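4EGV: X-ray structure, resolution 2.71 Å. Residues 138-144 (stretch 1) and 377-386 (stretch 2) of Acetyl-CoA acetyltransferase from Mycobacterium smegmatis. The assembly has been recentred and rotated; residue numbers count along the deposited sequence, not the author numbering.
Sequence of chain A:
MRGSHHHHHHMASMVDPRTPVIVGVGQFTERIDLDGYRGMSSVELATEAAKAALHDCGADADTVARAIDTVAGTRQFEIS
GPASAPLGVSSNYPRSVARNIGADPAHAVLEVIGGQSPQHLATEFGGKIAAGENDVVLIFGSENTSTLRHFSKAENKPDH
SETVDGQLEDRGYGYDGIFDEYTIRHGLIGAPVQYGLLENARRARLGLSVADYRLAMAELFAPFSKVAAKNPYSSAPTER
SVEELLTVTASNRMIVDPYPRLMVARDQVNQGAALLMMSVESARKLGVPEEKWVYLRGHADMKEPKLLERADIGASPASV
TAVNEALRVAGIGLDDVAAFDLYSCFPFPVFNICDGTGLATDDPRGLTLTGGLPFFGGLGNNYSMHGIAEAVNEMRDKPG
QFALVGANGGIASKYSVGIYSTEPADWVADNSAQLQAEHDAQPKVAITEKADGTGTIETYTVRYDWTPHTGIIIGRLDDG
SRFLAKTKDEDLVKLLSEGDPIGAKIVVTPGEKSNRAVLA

Stretch 1 (138-144) LIFGSEN
Stretch 2, residues 377-386: GGLGNNYSMH

Residues 138-143 are the end of a β-strand that begins earlier in the chain, and Asn 144 leaves it as loop. Within this stretch the strand has phi/psi of -117/126° at Leu 138 and -111/142° at Ile 139, then becomes almost fully extended: -158/164° at Phe 140, -164/169° at Gly 141, -168/165° at Ser 142 and -149/155° at Glu 143. The second stretch starts at Gly 377, the first residue after a helix to leave helical angles (104/144°), and passes through Gly 378 (126/162°), Leu 379 (-79/-24°), Gly 380 (121/-21°), Asn 381 (-73/-45°) and Asn 382 (-103/12°) into a helix that continues beyond His 386. At each of the three glycines a CB would jam against the preceding carbonyl O, so the backbone path itself calls for glycine. A backbone hydrogen bond from Met 385 N to Asn 382 O (3.3 Å) accompanies the turn into the helix.

The register is set by two CA-CA pairs, Gly 141 CA to Asn 382 CA at 5.9 Å and Glu 143 CA to Gly 378 CA at 7.3 Å, so the two stretches run in opposite senses past each other. Together they bury 346 Å².

Glu 143 contributes the largest share. Its CB points toward the loop, with chi1 29° (between wells), chi2 t and chi3 115°, which carries the carboxylate to the loop backbone. Leu 379 N donates a hydrogen bond to Glu 143 OE2 (2.7 Å, 163° at the hydrogen), a short, nearly straight bond. Glu 143 OE2 also lies 3.2 Å from Gly 378 CA, while Glu 143 OE1 sits 3.8 Å from Asn 382 N without bonding to it. Leu 379 (chi1 m, chi2 t) turns its CB toward the strand, and Leu 379 CG packs 3.6 Å from Glu 143 OE2.

At Gly 141 the absence of a side chain makes room for the second stretch: an ideal CB there would fall 2.0 Å from Asn 382 OD1. Asn 382 (chi1 t, chi2 59°) lays its amide against the strand backbone, ND2 3.3 Å from Gly 141 C. Asn 382 ND2 is 3.4 Å from Gly 141 O, but the angle is too poor for a hydrogen bond; Asn 382 OD1 is hydrogen-bonded elsewhere in the structure.

Met 385, a selenomethionine (chi1 t, chi2 149°, between wells, chi3 p), points its CB toward the strand. Met 385 SE makes an apolar contact with Ile 139 CG2 (3.8 Å); Ile 139 is m, t. Phe 140 (chi1 p, chi2 74°) and Ser 142 (chi1 p) point their CBs away.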

ATOM      1  N   LEU A 138      16.634  -9.830  -9.966  1.00 32.53           N
ATOM      2  CA  LEU A 138      16.326 -10.076  -8.558  1.00 30.92           C
ATOM      3  C   LEU A 138      15.858  -8.803  -7.861  1.00 30.06           C
ATOM      4  O   LEU A 138      16.517  -7.795  -7.886  1.00 29.14           O
ATOM      5  CB  LEU A 138      17.530 -10.683  -7.800  1.00 30.91           C
ATOM      6  CG  LEU A 138      17.271 -11.105  -6.344  1.00 30.28           C
ATOM      7  CD1 LEU A 138      16.189 -12.201  -6.290  1.00 29.95           C
ATOM      8  CD2 LEU A 138      18.513 -11.569  -5.638  1.00 26.65           C
ATOM      9  N   ILE A 139      14.692  -8.879  -7.242  1.00 29.64           N
ATOM     10  CA  ILE A 139      14.122  -7.804  -6.472  1.00 29.52           C
ATOM     11  C   ILE A 139      14.128  -8.171  -4.978  1.00 28.54           C
ATOM     12  O   ILE A 139      13.938  -9.326  -4.624  1.00 28.22           O
ATOM     13  CB  ILE A 139      12.717  -7.561  -7.007  1.00 30.28           C
ATOM     14  CG1 ILE A 139      12.795  -6.906  -8.381  1.00 31.78           C
ATOM     15  CG2 ILE A 139      11.866  -6.680  -6.095  1.00 31.05           C
ATOM     16  CD1 ILE A 139      11.498  -7.046  -9.174  1.00 34.69           C
ATOM     17  N   PHE A 140      14.389  -7.221  -4.098  1.00 27.49           N
ATOM     18  CA  PHE A 140      14.421  -7.551  -2.686  1.00 27.40           C
ATOM     19  C   PHE A 140      14.196  -6.307  -1.847  1.00 27.66           C
ATOM     20  O   PHE A 140      14.273  -5.188  -2.345  1.00 26.20           O
ATOM     21  CB  PHE A 140      15.723  -8.275  -2.279  1.00 27.94           C
ATOM     22  CG  PHE A 140      16.964  -7.627  -2.813  1.00 29.03           C
ATOM     23  CD1 PHE A 140      17.436  -6.439  -2.275  1.00 27.46           C
ATOM     24  CD2 PHE A 140      17.630  -8.182  -3.897  1.00 30.57           C
ATOM     25  CE1 PHE A 140      18.566  -5.815  -2.784  1.00 29.33           C
ATOM     26  CE2 PHE A 140      18.789  -7.541  -4.439  1.00 32.74           C
ATOM     27  CZ  PHE A 140      19.242  -6.358  -3.860  1.00 32.07           C
ATOM     28  N   GLY A 141      13.875  -6.503  -0.572  1.00 28.12           N
ATOM     29  CA  GLY A 141      13.708  -5.395   0.343  1.00 30.03           C
ATOM     30  C   GLY A 141      13.752  -5.935   1.742  1.00 31.72           C
ATOM     31  O   GLY A 141      13.679  -7.118   1.895  1.00 31.77           O
ATOM     32  N   SER A 142      13.849  -5.085   2.758  1.00 34.18           N
ATOM     33  CA  SER A 142      13.966  -5.526   4.160  1.00 36.90           C
ATOM     34  C   SER A 142      13.775  -4.390   5.140  1.00 39.55           C
ATOM     35  O   SER A 142      13.805  -3.225   4.773  1.00 39.77           O
ATOM     36  CB  SER A 142      15.312  -6.225   4.456  1.00 36.33           C
ATOM     37  OG  SER A 142      16.419  -5.426   4.094  1.00 35.30           O
ATOM     38  N   GLU A 143      13.552  -4.730   6.404  1.00 43.13           N
ATOM     39  CA  GLU A 143      13.520  -3.740   7.458  1.00 46.07           C
ATOM     40  C   GLU A 143      14.003  -4.292   8.761  1.00 47.65           C
ATOM     41  O   GLU A 143      13.938  -5.481   8.998  1.00 47.21           O
ATOM     42  CB  GLU A 143      12.162  -3.102   7.617  1.00 46.24           C
ATOM     43  CG  GLU A 143      10.977  -3.940   7.230  1.00 50.71           C
ATOM     44  CD  GLU A 143       9.672  -3.105   7.184  1.00 56.35           C
ATOM     45  OE1 GLU A 143       9.053  -2.941   6.062  1.00 56.49           O
ATOM     46  OE2 GLU A 143       9.301  -2.606   8.291  1.00 57.16           O
ATOM     47  N   ASN A 144      14.478  -3.363   9.588  1.00 50.57           N
ATOM     48  CA  ASN A 144      15.152  -3.546  10.873  1.00 52.72           C
ATOM     49  C   ASN A 144      14.304  -3.111  12.096  1.00 54.25           C
ATOM     50  O   ASN A 144      13.354  -2.323  11.962  1.00 53.84           O
ATOM     51  CB  ASN A 144      16.377  -2.639  10.840  1.00 53.15           C
ATOM     52  CG  ASN A 144      17.628  -3.386  10.849  1.00 53.80           C
ATOM     53  OD1 ASN A 144      17.678  -4.500  11.350  1.00 54.88           O
ATOM     54  ND2 ASN A 144      18.679  -2.779  10.328  1.00 53.85           N
ATOM     55  N   GLY A 377       3.207  -6.913  10.740  1.00 40.33           N
ATOM     56  CA  GLY A 377       4.429  -6.277  11.189  1.00 41.30           C
ATOM     57  C   GLY A 377       5.110  -5.538  10.071  1.00 42.43           C
ATOM     58  O   GLY A 377       5.085  -5.977   8.912  1.00 42.41           O
ATOM     59  N   GLY A 378       5.714  -4.408  10.408  1.00 43.19           N
ATOM     60  CA  GLY A 378       6.469  -3.646   9.429  1.00 44.00           C
ATOM     61  C   GLY A 378       6.028  -2.211   9.339  1.00 44.57           C
ATOM     62  O   GLY A 378       4.953  -1.881   9.776  1.00 44.51           O
ATOM     63  N   LEU A 379       6.889  -1.376   8.770  1.00 45.22           N
ATOM     64  CA  LEU A 379       6.681   0.057   8.629  1.00 46.01           C
ATOM     65  C   LEU A 379       5.774   0.414   7.488  1.00 45.18           C
ATOM     66  O   LEU A 379       5.190   1.481   7.490  1.00 45.14           O
ATOM     67  CB  LEU A 379       8.006   0.784   8.416  1.00 46.81           C
ATOM     68  CG  LEU A 379       8.977   0.703   9.610  1.00 49.38           C
ATOM     69  CD1 LEU A 379      10.362   1.343   9.258  1.00 51.37           C
ATOM     70  CD2 LEU A 379       8.377   1.134  10.979  1.00 48.88           C
ATOM     71  N   GLY A 380       5.678  -0.462   6.508  1.00 44.19           N
ATOM     72  CA  GLY A 380       4.834  -0.199   5.377  1.00 43.12           C
ATOM     73  C   GLY A 380       5.481  -0.165   4.014  1.00 41.96           C
ATOM     74  O   GLY A 380       4.800  -0.361   3.010  1.00 42.02           O
ATOM     75  N   ASN A 381       6.783   0.048   3.972  1.00 40.76           N
ATOM     76  CA  ASN A 381       7.448   0.203   2.706  1.00 39.77           C
ATOM     77  C   ASN A 381       7.648  -1.055   1.831  1.00 38.30           C
ATOM     78  O   ASN A 381       7.419  -1.032   0.616  1.00 37.43           O
ATOM     79  CB  ASN A 381       8.749   0.963   2.873  1.00 40.33           C
ATOM     80  CG  ASN A 381       8.987   1.878   1.718  1.00 41.95           C
ATOM     81  OD1 ASN A 381       9.718   1.536   0.776  1.00 42.55           O
ATOM     82  ND2 ASN A 381       8.311   3.030   1.737  1.00 42.25           N
ATOM     83  N   ASN A 382       8.080  -2.140   2.457  1.00 36.88           N
ATOM     84  CA  ASN A 382       8.341  -3.382   1.757  1.00 35.41           C
ATOM     85  C   ASN A 382       7.246  -4.452   1.941  1.00 34.66           C
ATOM     86  O   ASN A 382       7.411  -5.594   1.573  1.00 34.07           O
ATOM     87  CB  ASN A 382       9.727  -3.921   2.150  1.00 35.14           C
ATOM     88  CG  ASN A 382      10.252  -4.880   1.148  1.00 33.97           C
ATOM     89  OD1 ASN A 382      10.406  -4.528  -0.012  1.00 31.35           O
ATOM     90  ND2 ASN A 382      10.477  -6.111   1.559  1.00 31.45           N
ATOM     91  N   TYR A 383       6.115  -4.062   2.489  1.00 34.63           N
ATOM     92  CA  TYR A 383       5.034  -4.997   2.750  1.00 34.56           C
ATOM     93  C   TYR A 383       4.539  -5.788   1.541  1.00 33.99           C
ATOM     94  O   TYR A 383       4.410  -6.996   1.617  1.00 33.98           O
ATOM     95  CB  TYR A 383       3.846  -4.298   3.390  1.00 35.03           C
ATOM     96  CG  TYR A 383       2.642  -5.211   3.381  1.00 38.19           C
ATOM     97  CD1 TYR A 383       2.491  -6.202   4.366  1.00 39.00           C
ATOM     98  CD2 TYR A 383       1.684  -5.135   2.359  1.00 39.87           C
ATOM     99  CE1 TYR A 383       1.447  -7.039   4.349  1.00 41.68           C
ATOM    100  CE2 TYR A 383       0.620  -5.998   2.347  1.00 41.84           C
ATOM    101  CZ  TYR A 383       0.514  -6.945   3.343  1.00 43.39           C
ATOM    102  OH  TYR A 383      -0.546  -7.802   3.365  1.00 46.39           O
ATOM    103  N   SER A 384       4.251  -5.121   0.431  1.00 33.29           N
ATOM    104  CA  SER A 384       3.702  -5.806  -0.746  1.00 32.37           C
ATOM    105  C   SER A 384       4.606  -6.858  -1.368  1.00 31.85           C
ATOM    106  O   SER A 384       4.189  -7.593  -2.230  1.00 32.12           O
ATOM    107  CB  SER A 384       3.229  -4.816  -1.833  1.00 32.12           C
ATOM    108  OG  SER A 384       1.885  -4.415  -1.635  1.00 32.06           O
HETATM  109  N   MSE A 385       5.843  -6.958  -0.962  1.00 31.61           N
HETATM  110  CA  MSE A 385       6.645  -7.991  -1.548  1.00 31.73           C
HETATM  111  C   MSE A 385       6.390  -9.334  -0.905  1.00 30.13           C
HETATM  112  O   MSE A 385       6.593 -10.372  -1.524  1.00 29.55           O
HETATM  113  CB  MSE A 385       8.088  -7.657  -1.392  1.00 32.64           C
HETATM  114  CG  MSE A 385       8.932  -8.558  -2.191  1.00 37.69           C
HETATM  115 SE   MSE A 385      10.397  -7.558  -2.665  1.00 48.43          SE
HETATM  116  CE  MSE A 385      11.170  -7.155  -0.962  1.00 50.44           C
ATOM    117  N   HIS A 386       5.990  -9.288   0.355  1.00 28.71           N
ATOM    118  CA  HIS A 386       5.443 -10.419   1.052  1.00 27.69           C
ATOM    119  C   HIS A 386       4.086 -10.893   0.447  1.00 26.38           C
ATOM    120  O   HIS A 386       3.839 -12.074   0.327  1.00 24.37           O
ATOM    121  CB  HIS A 386       5.324 -10.056   2.540  1.00 27.56           C
ATOM    122  CG  HIS A 386       6.652  -9.856   3.197  1.00 28.22           C
ATOM    123  ND1 HIS A 386       7.442 -10.911   3.598  1.00 27.50           N
ATOM    124  CD2 HIS A 386       7.348  -8.728   3.482  1.00 26.95           C
ATOM    125  CE1 HIS A 386       8.555 -10.445   4.122  1.00 26.25           C
ATOM    126  NE2 HIS A 386       8.518  -9.126   4.069  1.00 25.49           N
TER